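Local coordinates for tyrosyl-DNA phosphodiesterase 2 (Danio rerio, PDB 4F1H), which belongs to the endonuclease/exonuclease/phosphatase family of DNase I-like proteins, built as an alpha/beta sandwich of two central sheets, at residues V37-E42 / I148-T153; L98-V103 / Y111-H116; Q136-A141 / R207-S212; S193-P198 / T238-G243. All blocks are in the same frame, centred on the assembly; numbering follows the deposited sequence.

Contact 1: residues V37-E42 / I148-T153; sequences VVFLQE and IFAGDT. With nucleotides of chain A.
Phe39 meets Ala150 and Ile148 in the middle of the DNase I-like sandwich, where strand 37-43 of one sheet faces strand 145-150 of the other; the two short strand segments run 36° apart with axes 8.5 Å from each other. The tight part is around the Phe39 ring. Ala150 CB sits over one face, 3.8 Å from the ring centroid, a CH-pi contact displaced toward CG and CD1, while Val37 CG1 of the same strand lies against the opposite face. Farther along the ring, CZ reaches Ile148 CG2 at 3.9 Å, the two side chains crossing at about a right angle.

Toward the nucleotide the fit is looser and more polar. A bend at chi2 (83°) brings Gln41 CD to the backbone of Gly151 and Asp152: NE2 is 3.6 Å from Gly151 CA, and CD lies as far from Asp152 N. These are packing contacts; the NE2 group is bonded instead to Thr114 OG1, which also bonds Ala150 O and so links both sides of the interface. In Asp152, CG is anti to the backbone N (chi1 178°), which directs it to the nucleotide side. Asn10 ND2 bonds its OD2 and Asn154 N its OD1, holding the carboxylate in place about 6 Å from a magnesium ion, with OD2 2.9 Å from OP2 of DT1 of chain A.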
# COMPACT_ATOMS: atom_id res chain seq x y z
N VAL B 37 9.42 -22.87 -14.70
CA VAL B 37 10.28 -21.74 -14.34
C VAL B 37 10.51 -21.79 -12.84
O VAL B 37 9.56 -22.02 -12.07
CB VAL B 37 9.66 -20.38 -14.69
CG1 VAL B 37 10.67 -19.23 -14.47
CG2 VAL B 37 9.17 -20.35 -16.17
N VAL B 38 11.74 -21.56 -12.42
CA VAL B 38 12.02 -21.41 -10.99
C VAL B 38 12.63 -20.03 -10.80
O VAL B 38 13.55 -19.65 -11.52
CB VAL B 38 13.01 -22.44 -10.47
CG1 VAL B 38 13.04 -22.43 -8.94
CG2 VAL B 38 12.66 -23.85 -10.98
N PHE B 39 12.10 -19.29 -9.82
CA PHE B 39 12.63 -17.97 -9.48
C PHE B 39 13.21 -18.13 -8.07
O PHE B 39 12.48 -18.50 -7.12
CB PHE B 39 11.47 -16.94 -9.38
CG PHE B 39 10.65 -16.79 -10.63
CD1 PHE B 39 9.55 -17.60 -10.87
CD2 PHE B 39 10.92 -15.77 -11.53
CE1 PHE B 39 8.74 -17.42 -12.02
CE2 PHE B 39 10.10 -15.57 -12.68
CZ PHE B 39 9.00 -16.37 -12.90
N LEU B 40 14.52 -17.88 -7.92
CA LEU B 40 15.17 -18.14 -6.62
C LEU B 40 15.79 -16.88 -6.12
O LEU B 40 16.25 -16.03 -6.91
CB LEU B 40 16.25 -19.21 -6.74
CG LEU B 40 15.72 -20.59 -7.13
CD1 LEU B 40 16.86 -21.58 -7.38
CD2 LEU B 40 14.79 -21.12 -6.06
N GLN B 41 15.78 -16.74 -4.79
CA GLN B 41 16.47 -15.60 -4.18
C GLN B 41 17.45 -16.04 -3.12
O GLN B 41 17.31 -17.12 -2.54
CB GLN B 41 15.46 -14.54 -3.64
CG GLN B 41 14.45 -14.09 -4.70
CD GLN B 41 13.27 -15.08 -4.79
OE1 GLN B 41 12.83 -15.64 -3.77
NE2 GLN B 41 12.79 -15.31 -6.00
N GLU B 42 18.49 -15.22 -2.89
CA GLU B 42 19.51 -15.50 -1.88
C GLU B 42 20.26 -16.80 -2.15
O GLU B 42 20.66 -17.54 -1.23
CB GLU B 42 18.89 -15.41 -0.48
CG GLU B 42 19.85 -14.88 0.56
CD GLU B 42 19.20 -14.74 1.92
OE1 GLU B 42 19.62 -15.49 2.81
OE2 GLU B 42 18.28 -13.88 2.08
N ILE B 148 5.20 -12.41 -15.73
CA ILE B 148 5.14 -13.02 -14.39
C ILE B 148 6.33 -12.52 -13.60
O ILE B 148 7.49 -12.77 -13.99
CB ILE B 148 5.21 -14.55 -14.48
CG1 ILE B 148 4.00 -15.07 -15.26
CG2 ILE B 148 5.26 -15.16 -13.04
CD1 ILE B 148 3.98 -16.60 -15.36
N PHE B 149 6.07 -11.74 -12.56
CA PHE B 149 7.10 -11.41 -11.60
C PHE B 149 6.90 -12.32 -10.41
O PHE B 149 5.77 -12.45 -9.91
CB PHE B 149 7.01 -9.93 -11.15
CG PHE B 149 7.90 -9.63 -9.97
CD1 PHE B 149 7.44 -9.87 -8.67
CD2 PHE B 149 9.19 -9.18 -10.16
CE1 PHE B 149 8.28 -9.68 -7.57
CE2 PHE B 149 10.02 -8.94 -9.03
CZ PHE B 149 9.56 -9.19 -7.77
N ALA B 150 7.97 -12.93 -9.90
CA ALA B 150 7.83 -13.70 -8.66
C ALA B 150 9.09 -13.47 -7.89
O ALA B 150 10.19 -13.62 -8.43
CB ALA B 150 7.64 -15.21 -8.96
N GLY B 151 8.96 -13.10 -6.64
CA GLY B 151 10.16 -12.92 -5.84
C GLY B 151 9.89 -12.68 -4.38
O GLY B 151 8.75 -12.69 -3.93
N ASP B 152 10.97 -12.50 -3.63
CA ASP B 152 10.87 -12.15 -2.23
C ASP B 152 10.83 -10.65 -2.20
O ASP B 152 11.87 -9.99 -2.30
CB ASP B 152 12.06 -12.69 -1.45
CG ASP B 152 12.01 -12.28 0.01
OD1 ASP B 152 11.06 -11.55 0.40
OD2 ASP B 152 12.92 -12.66 0.76
N THR B 153 9.62 -10.10 -2.10
CA THR B 153 9.42 -8.67 -2.19
C THR B 153 9.64 -7.99 -0.83
O THR B 153 9.69 -6.77 -0.79
CB THR B 153 8.00 -8.34 -2.62
OG1 THR B 153 7.09 -8.67 -1.54
CG2 THR B 153 7.61 -9.05 -3.90
OP3 DT A 1 15.05 -10.75 2.99
P DT A 1 14.28 -11.70 3.86
OP1 DT A 1 14.68 -13.09 3.80
OP2 DT A 1 12.82 -11.72 3.50
O5' DT A 1 14.35 -11.10 5.32
C5' DT A 1 13.95 -11.96 6.41
C4' DT A 1 14.16 -11.16 7.68
O4' DT A 1 15.60 -11.15 7.91
C3' DT A 1 13.70 -9.70 7.64
O3' DT A 1 13.30 -9.31 8.97
C2' DT A 1 14.97 -8.94 7.25
C1' DT A 1 16.03 -9.78 7.96
N1 DT A 1 17.40 -9.64 7.39
C2 DT A 1 18.39 -9.11 8.19
O2 DT A 1 18.19 -8.72 9.35
N3 DT A 1 19.61 -9.01 7.58
C4 DT A 1 19.95 -9.39 6.28
O4 DT A 1 21.11 -9.26 5.84
C5 DT A 1 18.85 -9.94 5.51
C7 DT A 1 19.06 -10.36 4.09
C6 DT A 1 17.64 -10.05 6.08

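Contact 2: residues L98-V103 / Y111-H116. With nucleotides of chain A.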
# COMPACT_ATOMS: atom_id res chain seq x y z
N LEU B 98 16.90 -6.29 -10.61
CA LEU B 98 15.75 -6.93 -11.24
C LEU B 98 16.28 -7.80 -12.38
O LEU B 98 16.87 -7.28 -13.30
CB LEU B 98 14.80 -5.84 -11.76
CG LEU B 98 13.56 -6.30 -12.49
CD1 LEU B 98 12.70 -7.25 -11.62
CD2 LEU B 98 12.74 -5.08 -12.91
N LEU B 99 16.08 -9.12 -12.30
CA LEU B 99 16.57 -10.05 -13.32
C LEU B 99 15.40 -10.44 -14.21
O LEU B 99 14.35 -10.87 -13.71
CB LEU B 99 17.16 -11.29 -12.62
CG LEU B 99 17.53 -12.52 -13.47
CD1 LEU B 99 18.58 -12.22 -14.57
CD2 LEU B 99 18.00 -13.66 -12.51
N ILE B 100 15.54 -10.27 -15.53
CA ILE B 100 14.43 -10.47 -16.46
C ILE B 100 14.90 -11.47 -17.50
O ILE B 100 16.00 -11.33 -18.02
CB ILE B 100 14.11 -9.13 -17.18
CG1 ILE B 100 13.54 -8.13 -16.17
CG2 ILE B 100 13.13 -9.37 -18.36
CD1 ILE B 100 13.50 -6.68 -16.65
N ALA B 101 14.10 -12.50 -17.78
CA ALA B 101 14.35 -13.43 -18.89
C ALA B 101 13.12 -13.45 -19.77
O ALA B 101 12.01 -13.66 -19.29
CB ALA B 101 14.66 -14.86 -18.40
N GLN B 102 13.31 -13.20 -21.06
CA GLN B 102 12.22 -13.30 -22.04
C GLN B 102 12.33 -14.65 -22.72
O GLN B 102 13.40 -15.07 -23.10
CB GLN B 102 12.36 -12.18 -23.08
CG GLN B 102 12.30 -10.82 -22.42
CD GLN B 102 12.08 -9.70 -23.40
OE1 GLN B 102 12.88 -8.76 -23.51
NE2 GLN B 102 10.98 -9.78 -24.13
N VAL B 103 11.21 -15.36 -22.81
CA VAL B 103 11.21 -16.72 -23.31
C VAL B 103 9.94 -16.94 -24.14
O VAL B 103 9.04 -16.09 -24.12
CB VAL B 103 11.25 -17.76 -22.17
CG1 VAL B 103 12.44 -17.48 -21.18
CG2 VAL B 103 9.89 -17.81 -21.39
N TYR B 111 7.44 -12.86 -20.16
CA TYR B 111 8.46 -11.90 -19.73
C TYR B 111 8.60 -12.21 -18.24
O TYR B 111 7.72 -11.84 -17.46
CB TYR B 111 7.92 -10.49 -20.02
CG TYR B 111 8.84 -9.32 -19.78
CD1 TYR B 111 8.83 -8.66 -18.55
CD2 TYR B 111 9.63 -8.80 -20.81
CE1 TYR B 111 9.65 -7.53 -18.32
CE2 TYR B 111 10.47 -7.67 -20.59
CZ TYR B 111 10.46 -7.05 -19.35
OH TYR B 111 11.27 -5.93 -19.13
N LEU B 112 9.65 -12.96 -17.88
CA LEU B 112 9.82 -13.51 -16.52
C LEU B 112 10.73 -12.59 -15.71
O LEU B 112 11.77 -12.15 -16.18
CB LEU B 112 10.42 -14.91 -16.59
CG LEU B 112 9.60 -15.85 -17.48
CD1 LEU B 112 10.44 -17.09 -17.75
CD2 LEU B 112 8.26 -16.23 -16.88
N MET B 113 10.33 -12.29 -14.48
CA MET B 113 11.09 -11.32 -13.69
C MET B 113 11.22 -11.78 -12.25
O MET B 113 10.30 -12.35 -11.70
CB MET B 113 10.35 -9.98 -13.65
CG MET B 113 9.87 -9.47 -15.01
SD MET B 113 8.63 -8.14 -14.80
CE MET B 113 9.61 -6.91 -13.94
N THR B 114 12.39 -11.53 -11.66
CA THR B 114 12.53 -11.77 -10.20
C THR B 114 13.42 -10.73 -9.54
O THR B 114 14.32 -10.12 -10.14
CB THR B 114 13.04 -13.21 -9.86
OG1 THR B 114 12.85 -13.47 -8.48
CG2 THR B 114 14.52 -13.41 -10.22
N SER B 115 13.18 -10.54 -8.25
CA SER B 115 14.00 -9.65 -7.46
C SER B 115 13.86 -10.07 -6.00
O SER B 115 12.92 -10.80 -5.61
CB SER B 115 13.55 -8.19 -7.66
OG SER B 115 14.45 -7.31 -6.99
N HIS B 116 14.83 -9.67 -5.20
CA HIS B 116 14.77 -9.80 -3.76
C HIS B 116 14.78 -8.34 -3.31
O HIS B 116 15.87 -7.71 -3.28
CB HIS B 116 16.02 -10.56 -3.31
CG HIS B 116 16.12 -10.78 -1.84
ND1 HIS B 116 17.27 -11.28 -1.27
CD2 HIS B 116 15.22 -10.67 -0.84
CE1 HIS B 116 17.09 -11.42 0.03
NE2 HIS B 116 15.86 -11.05 0.32
OP3 DT A 1 15.05 -10.75 2.99
P DT A 1 14.28 -11.70 3.86
OP1 DT A 1 14.68 -13.09 3.80
OP2 DT A 1 12.82 -11.72 3.50
O5' DT A 1 14.35 -11.10 5.32
C5' DT A 1 13.95 -11.96 6.41
C4' DT A 1 14.16 -11.16 7.68
O4' DT A 1 15.60 -11.15 7.91
C3' DT A 1 13.70 -9.70 7.64
O3' DT A 1 13.30 -9.31 8.97
C2' DT A 1 14.97 -8.94 7.25
C1' DT A 1 16.03 -9.78 7.96
N1 DT A 1 17.40 -9.64 7.39
C2 DT A 1 18.39 -9.11 8.19
O2 DT A 1 18.19 -8.72 9.35
N3 DT A 1 19.61 -9.01 7.58
C4 DT A 1 19.95 -9.39 6.28
O4 DT A 1 21.11 -9.26 5.84
C5 DT A 1 18.85 -9.94 5.51
C7 DT A 1 19.06 -10.36 4.09
C6 DT A 1 17.64 -10.05 6.08
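The beta hairpin of strands 97-105 and 108-114, part of the seven-stranded sheet of the sandwich, joins Leu99 to Thr114 and Ala101 to Leu112 as hydrogen-bonded antiparallel pairs. Each is closed by two backbone bonds, Leu99 N to Thr114 O at 3.0 Å being the straightest (171°). Ile100 with Met113 forms the non-hydrogen-bonded pair between them, and Gln102 with Tyr111 the next one beyond Ala101-Leu112.

The face carrying Ile100, Gln102, Tyr111 and Met113 is built round the tyrosine ring. Ile100 CG2 rests over one of its faces, 3.9 Å from the centroid, while CD1 of the same residue reaches Tyr111 OH at 3.4 Å. Gln102 brings its amide to the CD2 side, CD 3.7 Å from Tyr111 CD2, the amide and ring planes 62° apart, with NE2 at the ring edge. Met113, bent at chi3 (62°), places CE 3.8 Å from Leu98 CD2.

On the other face Leu99 and Thr114 lie side by side, and Leu112 turns toward Val37 and Phe39 in the sandwich core. Beyond the paired region His116 extends to the nucleotide, where NE2 donates in the ring plane to OP3 of DT1 of chain A at 2.8 Å.

Contact 3: residues Q136-A141 / R207-S212; sequences QKIKEA and RIFLRS
Arg211 and Ala141 provide the polar tie. The arginine NH2 donates to Ala141 O at 2.9 Å with an almost straight N-H...O angle of 170°. The oxygen lies in the guanidinium plane, yet seen from the carbonyl the donor stands well above its plane. Ile138 O, from the last turn of the helix, is also 3.0 Å from Arg211 NH2, so this nitrogen sits among carbonyl oxygens at the carboxy end of the helix, which probably suits its positive charge. The Ala141 methyl packs against the same nitrogen, CB 3.7 Å from Arg211 NH2. The other guanidinium nitrogens are gripped as well: NH1 bonds Ala145 O and Pro142 O, and NE donates to Ser212 O at 2.9 Å. A bend at chi3 (79°) puts NE where it can do so.

All this lies on the outer side of the sandwich, where helix 124-140 packs against the seven-stranded sheet, the helix and strand segments only 24° from parallel. Ile208 and Leu210, pointing the other way, touch strand 243-249 of the second sheet.

The apolar contacts centre on Ile138, whose two branches divide the strand between them. CG2 approaches Arg211 CB at 3.9 Å, the two side chains sliding past each other in opposite directions. CD1 reaches Phe209 CB at 3.8 Å and also nears CD2 of that ring, with Val147 and Val170 packing against the same isoleucine.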
# COMPACT_ATOMS: atom_id res chain seq x y z
N GLN B 136 6.67 -0.56 -12.91
CA GLN B 136 6.83 0.16 -14.18
C GLN B 136 7.29 -0.78 -15.29
O GLN B 136 6.79 -0.70 -16.42
CB GLN B 136 7.78 1.35 -14.05
CG GLN B 136 7.81 2.20 -15.33
CD GLN B 136 6.45 2.80 -15.69
OE1 GLN B 136 5.59 3.00 -14.82
NE2 GLN B 136 6.24 3.08 -16.97
N LYS B 137 8.20 -1.72 -14.97
CA LYS B 137 8.67 -2.65 -15.98
C LYS B 137 7.58 -3.65 -16.36
O LYS B 137 7.50 -4.06 -17.52
CB LYS B 137 9.92 -3.40 -15.50
CG LYS B 137 11.12 -2.51 -15.29
CD LYS B 137 11.66 -1.96 -16.60
CE LYS B 137 12.74 -0.92 -16.32
NZ LYS B 137 13.31 -0.27 -17.54
N ILE B 138 6.73 -4.04 -15.41
CA ILE B 138 5.61 -4.93 -15.74
C ILE B 138 4.64 -4.20 -16.68
O ILE B 138 4.21 -4.77 -17.69
CB ILE B 138 4.83 -5.37 -14.48
CG1 ILE B 138 5.73 -6.22 -13.59
CG2 ILE B 138 3.53 -6.12 -14.84
CD1 ILE B 138 5.01 -6.63 -12.24
N LYS B 139 4.30 -2.95 -16.35
CA LYS B 139 3.43 -2.14 -17.23
C LYS B 139 3.97 -2.00 -18.65
O LYS B 139 3.20 -2.10 -19.62
CB LYS B 139 3.28 -0.74 -16.65
CG LYS B 139 2.44 -0.64 -15.41
CD LYS B 139 2.18 0.83 -15.07
CE LYS B 139 1.59 1.60 -16.25
NZ LYS B 139 1.36 3.04 -15.91
N GLU B 140 5.27 -1.77 -18.78
CA GLU B 140 5.88 -1.46 -20.08
C GLU B 140 6.35 -2.66 -20.86
O GLU B 140 6.88 -2.52 -21.96
CB GLU B 140 7.11 -0.56 -19.88
CG GLU B 140 6.80 0.79 -19.25
CD GLU B 140 8.08 1.58 -18.99
OE1 GLU B 140 9.18 0.99 -19.12
OE2 GLU B 140 7.99 2.78 -18.65
N ALA B 141 6.19 -3.85 -20.31
CA ALA B 141 6.66 -5.04 -21.00
C ALA B 141 5.91 -5.17 -22.33
O ALA B 141 4.76 -4.73 -22.42
CB ALA B 141 6.41 -6.27 -20.13
N ARG B 207 5.71 -12.97 -3.22
CA ARG B 207 4.53 -12.61 -3.99
C ARG B 207 4.75 -12.79 -5.47
O ARG B 207 5.89 -12.72 -5.94
CB ARG B 207 4.10 -11.14 -3.74
CG ARG B 207 3.93 -10.78 -2.24
CD ARG B 207 3.33 -9.38 -2.06
NE ARG B 207 3.16 -9.17 -0.62
CZ ARG B 207 2.37 -8.26 -0.05
NH1 ARG B 207 1.65 -7.41 -0.79
NH2 ARG B 207 2.29 -8.21 1.28
N ILE B 208 3.66 -13.02 -6.19
CA ILE B 208 3.69 -13.18 -7.65
C ILE B 208 2.76 -12.15 -8.25
O ILE B 208 1.57 -12.05 -7.83
CB ILE B 208 3.15 -14.56 -8.07
CG1 ILE B 208 3.92 -15.67 -7.33
CG2 ILE B 208 3.19 -14.74 -9.57
CD1 ILE B 208 3.25 -17.05 -7.48
N PHE B 209 3.26 -11.40 -9.23
CA PHE B 209 2.47 -10.39 -9.99
C PHE B 209 2.30 -10.90 -11.41
O PHE B 209 3.25 -11.42 -12.01
CB PHE B 209 3.15 -9.01 -9.97
CG PHE B 209 3.35 -8.44 -8.57
CD1 PHE B 209 2.41 -8.65 -7.56
CD2 PHE B 209 4.51 -7.72 -8.27
CE1 PHE B 209 2.61 -8.14 -6.28
CE2 PHE B 209 4.71 -7.19 -7.00
CZ PHE B 209 3.77 -7.41 -6.00
N LEU B 210 1.09 -10.77 -11.95
CA LEU B 210 0.75 -11.32 -13.26
C LEU B 210 0.12 -10.25 -14.13
O LEU B 210 -0.74 -9.50 -13.67
CB LEU B 210 -0.22 -12.50 -13.08
CG LEU B 210 -0.87 -13.02 -14.37
CD1 LEU B 210 0.19 -13.71 -15.27
CD2 LEU B 210 -2.02 -14.00 -14.05
N ARG B 211 0.58 -10.15 -15.38
CA ARG B 211 -0.08 -9.30 -16.38
C ARG B 211 -0.30 -10.12 -17.66
O ARG B 211 0.59 -10.88 -18.08
CB ARG B 211 0.76 -8.06 -16.70
CG ARG B 211 -0.01 -7.02 -17.53
CD ARG B 211 0.96 -6.21 -18.37
NE ARG B 211 1.35 -6.96 -19.54
CZ ARG B 211 2.21 -6.53 -20.46
NH1 ARG B 211 2.48 -7.29 -21.51
NH2 ARG B 211 2.80 -5.36 -20.32
N SER B 212 -1.50 -10.02 -18.26
CA SER B 212 -1.73 -10.74 -19.51
C SER B 212 -1.06 -10.04 -20.69
O SER B 212 -0.59 -8.91 -20.59
CB SER B 212 -3.23 -10.86 -19.81
OG SER B 212 -3.90 -11.47 -18.73

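Contact 4: residues S193-P198 / T238-G243. With nucleotides of chain A.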
# COMPACT_ATOMS: atom_id res chain seq x y z
N SER B 193 11.07 -22.98 12.29
CA SER B 193 12.00 -22.85 13.42
C SER B 193 13.46 -22.67 12.98
O SER B 193 14.39 -22.76 13.81
CB SER B 193 11.87 -24.07 14.34
OG SER B 193 12.05 -25.26 13.57
N ASN B 194 13.69 -22.42 11.69
CA ASN B 194 15.08 -22.32 11.24
C ASN B 194 15.74 -21.10 11.83
O ASN B 194 16.92 -21.13 12.17
CB ASN B 194 15.17 -22.20 9.73
CG ASN B 194 15.21 -23.54 9.06
OD1 ASN B 194 14.80 -24.56 9.65
ND2 ASN B 194 15.73 -23.56 7.82
N LYS B 195 14.99 -20.02 11.92
CA LYS B 195 15.49 -18.80 12.56
C LYS B 195 15.12 -18.84 14.04
O LYS B 195 13.95 -19.05 14.40
CB LYS B 195 14.92 -17.54 11.88
CG LYS B 195 15.97 -16.66 11.23
CD LYS B 195 15.39 -15.73 10.15
CE LYS B 195 15.78 -14.26 10.39
NZ LYS B 195 16.33 -13.51 9.19
N THR B 196 16.10 -18.69 14.92
CA THR B 196 15.80 -18.73 16.34
C THR B 196 15.51 -17.31 16.81
O THR B 196 16.44 -16.48 16.89
CB THR B 196 16.92 -19.38 17.16
OG1 THR B 196 17.97 -18.43 17.37
CG2 THR B 196 17.47 -20.56 16.41
N VAL B 197 14.23 -17.04 17.06
CA VAL B 197 13.74 -15.74 17.55
C VAL B 197 12.69 -15.97 18.63
O VAL B 197 12.01 -17.01 18.61
CB VAL B 197 13.11 -14.84 16.43
CG1 VAL B 197 14.12 -14.52 15.33
CG2 VAL B 197 11.85 -15.48 15.84
N PRO B 198 12.53 -15.02 19.57
CA PRO B 198 11.60 -15.22 20.69
C PRO B 198 10.17 -14.70 20.45
O PRO B 198 9.36 -14.70 21.37
CB PRO B 198 12.24 -14.40 21.82
CG PRO B 198 12.89 -13.22 21.08
CD PRO B 198 13.38 -13.82 19.75
N THR B 238 14.00 -26.49 4.59
CA THR B 238 14.82 -26.13 3.45
C THR B 238 15.26 -24.65 3.55
O THR B 238 16.42 -24.30 3.23
CB THR B 238 13.99 -26.35 2.15
OG1 THR B 238 13.71 -27.75 2.00
CG2 THR B 238 14.75 -25.87 0.93
N SER B 239 14.34 -23.81 4.03
CA SER B 239 14.61 -22.38 4.20
C SER B 239 13.81 -21.78 5.33
O SER B 239 12.90 -22.43 5.82
CB SER B 239 14.16 -21.70 2.91
OG SER B 239 14.42 -20.33 2.95
N ASP B 240 14.14 -20.55 5.73
CA ASP B 240 13.25 -19.84 6.64
C ASP B 240 11.97 -19.33 5.95
O ASP B 240 11.02 -18.91 6.63
CB ASP B 240 13.99 -18.71 7.39
CG ASP B 240 14.52 -17.63 6.46
OD1 ASP B 240 14.72 -17.88 5.23
OD2 ASP B 240 14.78 -16.52 6.98
N HIS B 241 11.97 -19.34 4.61
CA HIS B 241 10.76 -19.05 3.83
C HIS B 241 10.10 -20.33 3.37
O HIS B 241 10.79 -21.32 3.13
CB HIS B 241 11.12 -18.27 2.55
CG HIS B 241 11.59 -16.88 2.78
ND1 HIS B 241 10.87 -15.78 2.36
CD2 HIS B 241 12.75 -16.40 3.31
CE1 HIS B 241 11.54 -14.67 2.65
NE2 HIS B 241 12.68 -15.02 3.24
N TRP B 242 8.79 -20.28 3.15
CA TRP B 242 8.12 -21.33 2.40
C TRP B 242 8.25 -20.98 0.92
O TRP B 242 8.36 -19.79 0.55
CB TRP B 242 6.65 -21.38 2.80
CG TRP B 242 6.39 -21.57 4.28
CD1 TRP B 242 5.41 -20.95 4.99
CD2 TRP B 242 7.04 -22.47 5.19
NE1 TRP B 242 5.41 -21.39 6.28
CE2 TRP B 242 6.39 -22.33 6.44
CE3 TRP B 242 8.09 -23.38 5.08
CZ2 TRP B 242 6.78 -23.06 7.58
CZ3 TRP B 242 8.46 -24.11 6.20
CH2 TRP B 242 7.81 -23.94 7.42
N GLY B 243 8.30 -21.99 0.05
CA GLY B 243 8.29 -21.73 -1.37
C GLY B 243 6.87 -21.61 -1.89
O GLY B 243 5.92 -22.04 -1.23
OP3 DT A 1 15.05 -10.75 2.99
P DT A 1 14.28 -11.70 3.86
OP1 DT A 1 14.68 -13.09 3.80
OP2 DT A 1 12.82 -11.72 3.50
O5' DT A 1 14.35 -11.10 5.32
C5' DT A 1 13.95 -11.96 6.41
C4' DT A 1 14.16 -11.16 7.68
O4' DT A 1 15.60 -11.15 7.91
C3' DT A 1 13.70 -9.70 7.64
O3' DT A 1 13.30 -9.31 8.97
C2' DT A 1 14.97 -8.94 7.25
C1' DT A 1 16.03 -9.78 7.96
N1 DT A 1 17.40 -9.64 7.39
C2 DT A 1 18.39 -9.11 8.19
O2 DT A 1 18.19 -8.72 9.35
N3 DT A 1 19.61 -9.01 7.58
C4 DT A 1 19.95 -9.39 6.28
O4 DT A 1 21.11 -9.26 5.84
C5 DT A 1 18.85 -9.94 5.51
C7 DT A 1 19.06 -10.36 4.09
C6 DT A 1 17.64 -10.05 6.08
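Lys195 and Asp240 meet beside the bound nucleotide, where the loop 193-198 lies against the Ser239-Asp240-His241 triplet, the SDH signature of the DNase I-like family. Lys195 CD comes within 3.3 Å of Asp240 OD2, the side chains crossing obliquely. Its amino group goes past the carboxylate: NZ is 4.0 Å from Asp240 OD2, opposite charges near each other but beyond a salt bridge, and bonds instead to O4' of DT1 of chain A at 2.8 Å. At the phosphate of the same nucleotide, His241 NE2 donates to OP1, also at 2.8 Å and nearly straight (167°). The Asp240 side chain is about 5 Å from a magnesium ion.

One shell out are the groups that set these side chains. Trp187 NE1 bonds Asp240 OD2, the same oxygen that Lys195 CD approaches. His241 ND1 is bonded to Asp206 OD2 and its ring meets that of Trp187, which together probably hold the turn of the imidazole.

Behind them the two loops touch through Asn194. Its ND2 packs 3.6 Å from Ser239 C, whereas its OD1 is bonded to Tyr237 N. Ser239 points away from the other loop; its OG is bonded to Asn10 O and also closes an ST turn, accepting from His241 N at 3.1 Å.

In the fold
Contacts 1, 2 and 3 are stitched together through the seven-stranded sheet. Strand 145-150 is paired on one side with the hairpin of contact 2, probably by a bond from Met113 N to Ile148 O (2.9 Å), and on the other with the strand of contact 3, probably by Phe209 N to Phe149 O (2.8 Å). Contacts 2 and 3 also touch directly, Met113 SD lying 3.7 Å from Ile138 CG1. Contact 4 is remote from contact 3, their centres about 29 Å apart, but reaches contact 1 at the nucleotide, where His241 CE1 packs 3.1 Å from Asp152 OD2. His116, Asp152, Lys195 and His241 thus gather around DT1 of chain A, while the side chains of Asp152 and Asp240 lie about 6 and 5 Å from a magnesium ion.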